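Local structure of lipolytic enzyme (Clostridium thermocellum, 2VPT) at residues 28-33 / 183-188; 113-118 / 152-157; 126-131 / 137-142. The protein hydrolyses ester bonds, probably those of acetyl groups on xylan, as the calcium-binding catalytic domain of a cellulosomal family 3 carbohydrate esterase. One frame throughout, in Å; residues are numbered along the deposited sequence. Where two conformers were deposited one is given.

Interaction 1 (28-33 / 183-188); sequences RTELYR and GYKKIA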
loop_
_atom_site.group_PDB
_atom_site.type_symbol
_atom_site.label_atom_id
_atom_site.label_comp_id
_atom_site.label_asym_id
_atom_site.label_seq_id
_atom_site.Cartn_x
_atom_site.Cartn_y
_atom_site.Cartn_z
ATOM N N ARG A 28 -5.527 8.993 6.660
ATOM C CA ARG A 28 -4.331 9.805 6.904
ATOM C C ARG A 28 -4.304 11.058 6.029
ATOM O O ARG A 28 -3.884 12.121 6.481
ATOM C CB ARG A 28 -3.065 8.959 6.729
ATOM C CG ARG A 28 -2.942 7.887 7.827
ATOM C CD ARG A 28 -1.880 6.857 7.554
ATOM N NE ARG A 28 -2.230 5.908 6.503
ATOM C CZ ARG A 28 -1.745 5.895 5.258
ATOM N NH1 ARG A 28 -0.903 6.817 4.799
ATOM N NH2 ARG A 28 -2.158 4.955 4.439
ATOM N N THR A 29 -4.787 10.948 4.800
ATOM C CA THR A 29 -4.778 12.106 3.866
ATOM C C THR A 29 -5.571 13.269 4.458
ATOM O O THR A 29 -5.063 14.378 4.629
ATOM C CB THR A 29 -5.370 11.702 2.521
ATOM O OG1 THR A 29 -4.665 10.550 2.045
ATOM C CG2 THR A 29 -5.255 12.835 1.504
ATOM N N GLU A 30 -6.826 13.016 4.795
ATOM C CA GLU A 30 -7.681 14.090 5.315
ATOM C C GLU A 30 -7.289 14.480 6.736
ATOM O O GLU A 30 -7.331 15.653 7.100
ATOM C CB GLU A 30 -9.145 13.686 5.215
ATOM C CG GLU A 30 -10.163 14.704 5.720
ATOM C CD GLU A 30 -10.195 15.978 4.905
ATOM O OE1 GLU A 30 -9.768 15.970 3.728
ATOM O OE2 GLU A 30 -10.676 17.000 5.453
ATOM N N LEU A 31 -6.906 13.517 7.571
ATOM C CA LEU A 31 -6.581 13.874 8.938
ATOM C C LEU A 31 -5.324 14.738 8.993
ATOM O O LEU A 31 -5.253 15.675 9.793
ATOM C CB LEU A 31 -6.421 12.633 9.824
ATOM C CG LEU A 31 -6.188 12.904 11.310
ATOM C CD1 LEU A 31 -7.331 13.716 11.917
ATOM C CD2 LEU A 31 -6.032 11.589 12.046
ATOM N N TYR A 32 -4.337 14.454 8.141
ATOM C CA TYR A 32 -3.138 15.286 8.091
ATOM C C TYR A 32 -3.507 16.730 7.755
ATOM O O TYR A 32 -2.954 17.661 8.359
ATOM C CB TYR A 32 -2.134 14.735 7.072
ATOM C CG TYR A 32 -0.779 15.392 7.157
ATOM C CD1 TYR A 32 0.140 15.004 8.111
ATOM C CD2 TYR A 32 -0.444 16.446 6.317
ATOM C CE1 TYR A 32 1.365 15.611 8.230
ATOM C CE2 TYR A 32 0.779 17.055 6.418
ATOM C CZ TYR A 32 1.685 16.647 7.367
ATOM O OH TYR A 32 2.923 17.239 7.492
ATOM N N ARG A 33 -4.433 16.898 6.823
ATOM C CA ARG A 33 -4.941 18.234 6.471
ATOM C C ARG A 33 -5.576 18.907 7.671
ATOM O O ARG A 33 -5.251 20.051 7.994
ATOM C CB ARG A 33 -5.983 18.164 5.359
ATOM C CG ARG A 33 -5.435 17.778 4.000
ATOM C CD ARG A 33 -6.432 17.980 2.894
ATOM N NE ARG A 33 -6.675 19.405 2.648
ATOM C CZ ARG A 33 -7.381 19.900 1.628
ATOM N NH1 ARG A 33 -7.941 19.102 0.726
ATOM N NH2 ARG A 33 -7.530 21.215 1.518
ATOM N N GLY A 183 -15.749 7.856 2.479
ATOM C CA GLY A 183 -15.815 7.159 3.751
ATOM C C GLY A 183 -14.596 7.444 4.607
ATOM O O GLY A 183 -14.713 7.689 5.798
ATOM N N TYR A 184 -13.410 7.430 3.999
ATOM C CA TYR A 184 -12.205 7.748 4.745
ATOM C C TYR A 184 -12.187 9.186 5.265
ATOM O O TYR A 184 -11.655 9.452 6.334
ATOM C CB TYR A 184 -10.940 7.456 3.935
ATOM C CG TYR A 184 -10.525 5.999 3.906
ATOM C CD1 TYR A 184 -10.228 5.335 5.078
ATOM C CD2 TYR A 184 -10.348 5.320 2.715
ATOM C CE1 TYR A 184 -9.800 4.006 5.074
ATOM C CE2 TYR A 184 -9.944 3.997 2.693
ATOM C CZ TYR A 184 -9.672 3.340 3.878
ATOM O OH TYR A 184 -9.240 2.010 3.880
ATOM N N LYS A 185 -12.772 10.113 4.507
ATOM C CA LYS A 185 -12.884 11.489 4.971
ATOM C C LYS A 185 -13.771 11.592 6.195
ATOM O O LYS A 185 -13.432 12.271 7.146
ATOM C CB LYS A 185 -13.411 12.405 3.864
ATOM C CG LYS A 185 -12.372 12.859 2.880
ATOM C CD LYS A 185 -12.970 13.844 1.893
ATOM C CE LYS A 185 -13.559 15.075 2.534
ATOM N NZ LYS A 185 -13.928 16.065 1.467
ATOM N N LYS A 186 -14.900 10.893 6.182
ATOM C CA LYS A 186 -15.753 10.842 7.377
ATOM C C LYS A 186 -15.001 10.277 8.586
ATOM O O LYS A 186 -15.105 10.776 9.701
ATOM C CB LYS A 186 -17.002 9.999 7.118
ATOM C CG LYS A 186 -18.011 10.614 6.135
ATOM C CD LYS A 186 -19.253 9.710 6.029
ATOM C CE LYS A 186 -20.286 10.191 5.027
ATOM N NZ LYS A 186 -21.503 9.340 5.072
ATOM N N ILE A 187 -14.229 9.216 8.360
ATOM C CA ILE A 187 -13.445 8.612 9.430
ATOM C C ILE A 187 -12.393 9.581 9.964
ATOM O O ILE A 187 -12.230 9.734 11.163
ATOM C CB ILE A 187 -12.805 7.290 8.929
ATOM C CG1 ILE A 187 -13.880 6.215 8.702
ATOM C CG2 ILE A 187 -11.697 6.803 9.870
ATOM C CD1 ILE A 187 -14.539 5.701 9.952
ATOM N N ALA A 188 -11.703 10.277 9.059
ATOM C CA ALA A 188 -10.738 11.295 9.459
ATOM C C ALA A 188 -11.362 12.355 10.371
ATOM O O ALA A 188 -10.751 12.791 11.340
ATOM C CB ALA A 188 -10.145 11.969 8.234
#
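Ala188 presses its single methyl against the backbone-proximal part of Glu30, Ala188 CB to Glu30 CB at 3.6 Å. Leu31 CB lies next to it, 4.1 Å from Ala188 CB. A residue this small suits the spot, because Leu31 and Ala188 have their CA atoms only 4.9 Å apart. Leu31 also lays CD1 against the backbone of the partner helix, 3.6 Å from Ala188 O. With its CG anti to the backbone N (chi1 -175°), the leucine continues past Ala188 into a buried apolar group made of Phe88 on strand 86-90 and of Trp191 and Tyr192 further along helix 181-203.

Toward the outer side, Glu30 and Lys185 meet through their methylenes, CG to CG at 4.0 Å. Their charged ends, Glu30 OE1 and Lys185 NZ, stay 4.7 Å apart, so the attraction between them is probably long-range and adds to the contact without bonding it. Such long chains suit the place, apolar where the helices meet and charged where Lys185 reaches the surface.

On another side of helix 28-37, Arg28 is fixed by the carbonyls of Thr16, Met24 and Ser50. The axes of the two segments approach to 8.0 Å and cross at -41°, a close helix crossing in which the small Ala188 meets Glu30 and Leu31, on one side of the central sheet in an SGNH-hydrolase alpha/beta fold.

Interaction 2 (113-118 / 152-157); sequences QIFTVK and AGKKVY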
loop_
_atom_site.group_PDB
_atom_site.type_symbol
_atom_site.label_atom_id
_atom_site.label_comp_id
_atom_site.label_asym_id
_atom_site.label_seq_id
_atom_site.Cartn_x
_atom_site.Cartn_y
_atom_site.Cartn_z
ATOM N N GLN A 113 0.772 -4.049 26.441
ATOM C CA GLN A 113 2.093 -4.213 25.848
ATOM C C GLN A 113 2.682 -2.898 25.347
ATOM O O GLN A 113 3.849 -2.604 25.556
ATOM C CB GLN A 113 2.016 -5.213 24.696
ATOM C CG GLN A 113 3.345 -5.475 24.009
ATOM C CD GLN A 113 3.200 -6.416 22.815
ATOM O OE1 GLN A 113 2.206 -7.110 22.683
ATOM N NE2 GLN A 113 4.194 -6.433 21.948
ATOM N N ILE A 114 1.857 -2.103 24.677
ATOM C CA ILE A 114 2.291 -0.800 24.184
ATOM C C ILE A 114 2.820 0.080 25.323
ATOM O O ILE A 114 3.888 0.665 25.202
ATOM C CB ILE A 114 1.149 -0.098 23.396
ATOM C CG1 ILE A 114 0.907 -0.834 22.067
ATOM C CG2 ILE A 114 1.465 1.393 23.168
ATOM C CD1 ILE A 114 -0.400 -0.529 21.389
ATOM N N PHE A 115 2.077 0.172 26.420
ATOM C CA PHE A 115 2.526 0.989 27.562
ATOM C C PHE A 115 3.736 0.402 28.290
ATOM O O PHE A 115 4.515 1.140 28.892
ATOM C CB PHE A 115 1.382 1.197 28.550
ATOM C CG PHE A 115 0.312 2.140 28.065
ATOM C CD1 PHE A 115 0.590 3.487 27.863
ATOM C CD2 PHE A 115 -0.976 1.697 27.844
ATOM C CE1 PHE A 115 -0.395 4.346 27.435
ATOM C CE2 PHE A 115 -1.959 2.555 27.421
ATOM C CZ PHE A 115 -1.665 3.886 27.216
ATOM N N THR A 116 3.898 -0.914 28.238
ATOM C CA THR A 116 5.076 -1.560 28.826
ATOM C C THR A 116 6.340 -1.099 28.103
ATOM O O THR A 116 7.334 -0.756 28.733
ATOM C CB THR A 116 4.945 -3.100 28.810
ATOM O OG1 THR A 116 3.795 -3.491 29.570
ATOM C CG2 THR A 116 6.189 -3.769 29.389
ATOM N N VAL A 117 6.288 -1.046 26.770
ATOM C CA VAL A 117 7.424 -0.632 25.963
ATOM C C VAL A 117 7.627 0.883 25.958
ATOM O O VAL A 117 8.764 1.355 25.996
ATOM C CB VAL A 117 7.265 -1.120 24.503
ATOM C CG1 VAL A 117 8.410 -0.597 23.633
ATOM C CG2 VAL A 117 7.179 -2.644 24.456
ATOM N N LYS A 118 6.532 1.642 25.901
ATOM C CA LYS A 118 6.584 3.113 25.883
ATOM C C LYS A 118 5.627 3.711 26.916
ATOM O O LYS A 118 4.527 4.141 26.602
ATOM C CB LYS A 118 6.294 3.637 24.469
ATOM C CG LYS A 118 7.381 3.275 23.456
ATOM C CD LYS A 118 8.729 3.932 23.778
ATOM C CE LYS A 118 9.751 3.730 22.676
ATOM N NZ LYS A 118 11.039 4.398 23.000
ATOM N N ALA A 152 -7.742 3.130 35.447
ATOM C CA ALA A 152 -6.513 2.787 36.178
ATOM C C ALA A 152 -5.398 3.833 36.060
ATOM O O ALA A 152 -4.370 3.729 36.741
ATOM C CB ALA A 152 -5.998 1.438 35.727
ATOM N N GLY A 153 -5.595 4.833 35.205
ATOM C CA GLY A 153 -4.642 5.927 35.070
ATOM C C GLY A 153 -3.854 5.923 33.767
ATOM O O GLY A 153 -2.979 6.763 33.582
ATOM N N LYS A 154 -4.151 4.987 32.868
ATOM C CA LYS A 154 -3.470 4.940 31.563
ATOM C C LYS A 154 -3.997 5.999 30.613
ATOM O O LYS A 154 -5.200 6.261 30.550
ATOM C CB LYS A 154 -3.620 3.560 30.916
ATOM C CG LYS A 154 -2.809 2.455 31.594
ATOM C CD LYS A 154 -1.308 2.676 31.417
ATOM C CE LYS A 154 -0.486 1.406 31.612
ATOM N NZ LYS A 154 -0.311 1.035 33.045
ATOM N N LYS A 155 -3.075 6.592 29.859
ATOM C CA LYS A 155 -3.415 7.585 28.853
ATOM C C LYS A 155 -3.884 6.891 27.561
ATOM O O LYS A 155 -3.200 6.929 26.533
ATOM C CB LYS A 155 -2.215 8.517 28.611
ATOM C CG LYS A 155 -1.869 9.370 29.842
ATOM C CD LYS A 155 -0.620 10.205 29.644
ATOM C CE LYS A 155 -0.441 11.184 30.789
ATOM N NZ LYS A 155 0.837 11.930 30.688
ATOM N N VAL A 156 -5.054 6.259 27.641
ATOM C CA VAL A 156 -5.693 5.574 26.510
ATOM C C VAL A 156 -7.112 6.108 26.336
ATOM O O VAL A 156 -7.846 6.303 27.321
ATOM C CB VAL A 156 -5.665 4.030 26.673
ATOM C CG1 VAL A 156 -6.410 3.585 27.946
ATOM C CG2 VAL A 156 -6.221 3.330 25.434
ATOM N N TYR A 157 -7.499 6.356 25.089
ATOM C CA TYR A 157 -8.729 7.054 24.761
ATOM C C TYR A 157 -9.415 6.348 23.613
ATOM O O TYR A 157 -8.753 5.893 22.682
ATOM C CB TYR A 157 -8.406 8.511 24.367
ATOM C CG TYR A 157 -7.613 9.216 25.440
ATOM C CD1 TYR A 157 -8.259 9.798 26.528
ATOM C CD2 TYR A 157 -6.226 9.258 25.401
ATOM C CE1 TYR A 157 -7.536 10.425 27.533
ATOM C CE2 TYR A 157 -5.487 9.883 26.407
ATOM C CZ TYR A 157 -6.154 10.456 27.473
ATOM O OH TYR A 157 -5.438 11.079 28.481
#
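Phe115, in the last turn of helix 104-117, faces the turn that leads from helix 142-151 into strand 156-159, and its CA lies 8.2 Å from that of Lys154. Across this gap the phenyl ring does most of the touching. Lys154 lies over one face: its CD stands 3.8 Å from the centroid of the Phe115 ring, 17° off the normal, a CH-pi contact displaced toward the rim. The lysine chain and the ring slide past one another in opposite directions, so Lys154 CE comes to rest 3.6 Å from Phe115 CB. Bends at chi2 and chi4 fold the methylenes over the phenyl group. A lysine fits here because its long apolar stem can cover an aromatic ring at the border of the core.

The backbone that delivers these groups follows a familiar plan. Helix 142-151 closes in a Schellman motif at Gly153, whose positive phi of 109° would bring a beta carbon against the preceding carbonyl. Lys155 is then the centre of an inverse gamma turn, closed by a weak bond from Val156 N to Lys154 O. Strand 156-159 pairs in parallel with strand 122-126, which completes a beta-alpha-beta crossover of the alpha/beta sandwich, and Phe115 belongs to the helix that comes before strand 122-126.

At the far end of the ring, the edge at Phe115 CZ points at Lys155 O, 3.5 Å from CZ and in the ring plane, where the slightly positive rim of CH groups suits a carbonyl oxygen. Val156 CB lies near the same edge, 4.0 Å from Phe115 CZ. Val156, compact and beta-branched as suits a strand, packs with Phe115 on Leu123.

Interaction 3 (126-131 / 137-142); sequences ADYYPW and QYNAVI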
loop_
_atom_site.group_PDB
_atom_site.type_symbol
_atom_site.label_atom_id
_atom_site.label_comp_id
_atom_site.label_asym_id
_atom_site.label_seq_id
_atom_site.Cartn_x
_atom_site.Cartn_y
_atom_site.Cartn_z
ATOM N N ALA A 126 -9.463 2.735 18.298
ATOM C CA ALA A 126 -10.683 2.894 17.512
ATOM C C ALA A 126 -11.505 1.614 17.377
ATOM O O ALA A 126 -10.954 0.512 17.329
ATOM C CB ALA A 126 -10.339 3.401 16.121
ATOM N N ASP A 127 -12.824 1.774 17.298
ATOM C CA ASP A 127 -13.679 0.731 16.739
ATOM C C ASP A 127 -13.873 0.936 15.224
ATOM O O ASP A 127 -13.200 1.794 14.633
ATOM C CB ASP A 127 -14.986 0.567 17.539
ATOM C CG ASP A 127 -15.971 1.692 17.361
ATOM O OD1 ASP A 127 -15.662 2.693 16.690
ATOM O OD2 ASP A 127 -17.095 1.549 17.911
ATOM N N TYR A 128 -14.730 0.142 14.589
ATOM C CA TYR A 128 -14.903 0.148 13.142
ATOM C C TYR A 128 -16.215 0.779 12.707
ATOM O O TYR A 128 -17.219 0.753 13.416
ATOM C CB TYR A 128 -14.839 -1.292 12.595
ATOM C CG TYR A 128 -13.460 -1.898 12.626
ATOM C CD1 TYR A 128 -12.723 -2.019 11.471
ATOM C CD2 TYR A 128 -12.894 -2.368 13.815
ATOM C CE1 TYR A 128 -11.456 -2.588 11.485
ATOM C CE2 TYR A 128 -11.631 -2.921 13.832
ATOM C CZ TYR A 128 -10.907 -3.014 12.663
ATOM O OH TYR A 128 -9.644 -3.589 12.687
ATOM N N TYR A 129 -16.207 1.336 11.503
ATOM C CA TYR A 129 -17.453 1.651 10.814
ATOM C C TYR A 129 -18.252 0.340 10.717
ATOM O O TYR A 129 -17.676 -0.744 10.663
ATOM C CB TYR A 129 -17.176 2.264 9.434
ATOM C CG TYR A 129 -16.295 1.426 8.543
ATOM C CD1 TYR A 129 -16.848 0.537 7.639
ATOM C CD2 TYR A 129 -14.901 1.501 8.631
ATOM C CE1 TYR A 129 -16.056 -0.254 6.832
ATOM C CE2 TYR A 129 -14.094 0.710 7.830
ATOM C CZ TYR A 129 -14.674 -0.163 6.927
ATOM O OH TYR A 129 -13.888 -0.951 6.105
ATOM N N PRO A 130 -19.581 0.419 10.735
ATOM C CA PRO A 130 -20.411 -0.792 10.867
ATOM C C PRO A 130 -20.621 -1.593 9.570
ATOM O O PRO A 130 -21.760 -1.793 9.120
ATOM C CB PRO A 130 -21.730 -0.220 11.389
ATOM C CG PRO A 130 -21.814 1.101 10.708
ATOM C CD PRO A 130 -20.400 1.643 10.726
ATOM N N TRP A 131 -19.526 -2.060 8.979
ATOM C CA TRP A 131 -19.576 -2.826 7.736
ATOM C C TRP A 131 -18.357 -3.733 7.659
ATOM O O TRP A 131 -17.244 -3.255 7.851
ATOM C CB TRP A 131 -19.573 -1.875 6.538
ATOM C CG TRP A 131 -19.859 -2.560 5.247
ATOM C CD1 TRP A 131 -18.966 -2.915 4.294
ATOM C CD2 TRP A 131 -21.142 -2.983 4.778
ATOM N NE1 TRP A 131 -19.608 -3.525 3.245
ATOM C CE2 TRP A 131 -20.949 -3.577 3.520
ATOM C CE3 TRP A 131 -22.438 -2.904 5.298
ATOM C CZ2 TRP A 131 -22.007 -4.107 2.769
ATOM C CZ3 TRP A 131 -23.488 -3.426 4.552
ATOM C CH2 TRP A 131 -23.262 -4.017 3.302
ATOM N N GLN A 137 -20.297 -6.793 16.496
ATOM C CA GLN A 137 -20.080 -7.651 17.646
ATOM C C GLN A 137 -18.748 -7.363 18.330
ATOM O O GLN A 137 -18.625 -7.411 19.552
ATOM C CB GLN A 137 -20.124 -9.124 17.229
ATOM C CG GLN A 137 -20.341 -10.071 18.390
ATOM C CD GLN A 137 -20.374 -11.538 17.996
ATOM O OE1 GLN A 137 -19.978 -11.930 16.895
ATOM N NE2 GLN A 137 -20.836 -12.359 18.915
ATOM N N TYR A 138 -17.730 -7.076 17.518
ATOM C CA TYR A 138 -16.417 -6.694 18.034
ATOM C C TYR A 138 -16.429 -5.243 18.536
ATOM O O TYR A 138 -15.907 -4.952 19.607
ATOM C CB TYR A 138 -15.350 -6.885 16.952
ATOM C CG TYR A 138 -13.967 -6.447 17.349
ATOM C CD1 TYR A 138 -13.374 -6.901 18.504
ATOM C CD2 TYR A 138 -13.245 -5.567 16.562
ATOM C CE1 TYR A 138 -12.124 -6.511 18.875
ATOM C CE2 TYR A 138 -11.996 -5.161 16.927
ATOM C CZ TYR A 138 -11.426 -5.625 18.082
ATOM O OH TYR A 138 -10.167 -5.236 18.489
ATOM N N ASN A 139 -17.062 -4.351 17.788
ATOM C CA ASN A 139 -17.171 -2.953 18.233
ATOM C C ASN A 139 -17.702 -2.888 19.665
ATOM O O ASN A 139 -17.216 -2.103 20.484
ATOM C CB ASN A 139 -18.122 -2.163 17.338
ATOM C CG ASN A 139 -17.534 -1.813 15.992
ATOM O OD1 ASN A 139 -16.341 -1.988 15.741
ATOM N ND2 ASN A 139 -18.381 -1.300 15.115
ATOM N N ALA A 140 -18.696 -3.729 19.973
ATOM C CA ALA A 140 -19.342 -3.694 21.279
ATOM C C ALA A 140 -18.373 -3.831 22.434
ATOM O O ALA A 140 -18.598 -3.249 23.495
ATOM C CB ALA A 140 -20.404 -4.786 21.374
ATOM N N VAL A 141 -17.319 -4.629 22.282
ATOM C CA VAL A 141 -16.411 -4.899 23.406
ATOM C C VAL A 141 -15.348 -3.830 23.654
ATOM O O VAL A 141 -14.769 -3.764 24.735
ATOM C CB VAL A 141 -15.710 -6.283 23.288
ATOM C CG1 VAL A 141 -16.753 -7.391 23.040
ATOM C CG2 VAL A 141 -14.626 -6.292 22.219
ATOM N N ILE A 142 -15.096 -2.966 22.672
ATOM C CA ILE A 142 -13.945 -2.079 22.749
ATOM C C ILE A 142 -14.067 -0.957 23.799
ATOM O O ILE A 142 -13.127 -0.735 24.546
ATOM C CB ILE A 142 -13.613 -1.526 21.351
ATOM C CG1 ILE A 142 -13.200 -2.682 20.425
ATOM C CG2 ILE A 142 -12.474 -0.497 21.434
ATOM C CD1 ILE A 142 -13.005 -2.287 18.973
HETATM O O HOH W 1 -18.267 0.520 20.046
#
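Asn139 OD1 accepts a hydrogen bond from Tyr128 N at 2.9 Å, nearly straight (165°), the donor standing well above the carbonyl plane. The other half of the amide answers the same residue: Asn139 ND2 donates to Tyr128 O, also at 2.9 Å but more bent, at 133°. Asparagine suits this place because one short side chain offers both an acceptor and a donor, and two bonds to the N and O of one residue limit its rotation. The amide and the Tyr128 ring are nearly coplanar, 15° apart, with OD1 at the ring edge.

Asp127 crosses the amide at about a right angle, its CB 3.4 Å from Asn139 OD1. Its CG sits between the backbone N and the carbonyl carbon, which brings the carboxylate beside Asn139. A water donates to Asp127 OD2 at 2.6 Å and to Asn139 O, and Ser162 OG bonds the same carboxylate oxygen.

In this SGNH-hydrolase domain, residues 127-131 form the loop at the C-terminal end of strand 122-126, the end of a parallel sheet where active sites of alpha/beta enzymes lie. Tyr128 OH bonds Asp13 and Gly93 N, and its side chain lies close to the probable triad of Ser14, Asp175 and His178.

Tyr128 CE2 meets Tyr138 CE2 at 3.8 Å, coming in at the edge of the Tyr138 ring, whose hydroxyl bonds Ile91 O. Ile142 extends CD1 to Asp127 CB, 3.8 Å away, and the same methyl covers one face of the Tyr138 ring.

All three contacts belong to one SGNH-hydrolase domain, and they are nested along the chain: interaction 3 falls within the loop closed by interaction 2, itself within that closed by interaction 1. Interactions 1 and 2 lie on opposite sides of the chain's centre, their centres 25 Å apart. Strand 122-126 relates interactions 2 and 3, since its Leu123 touches interaction 2 and its end begins interaction 3; their nearest atoms are about 5 Å apart. Interactions 1 and 3 approach to about 4 Å without touching. Tyr128 of interaction 3 lies near, without touching, the probable catalytic triad, whereas the side chain of Leu31 in interaction 1 is about 13 Å from the bound calcium ion.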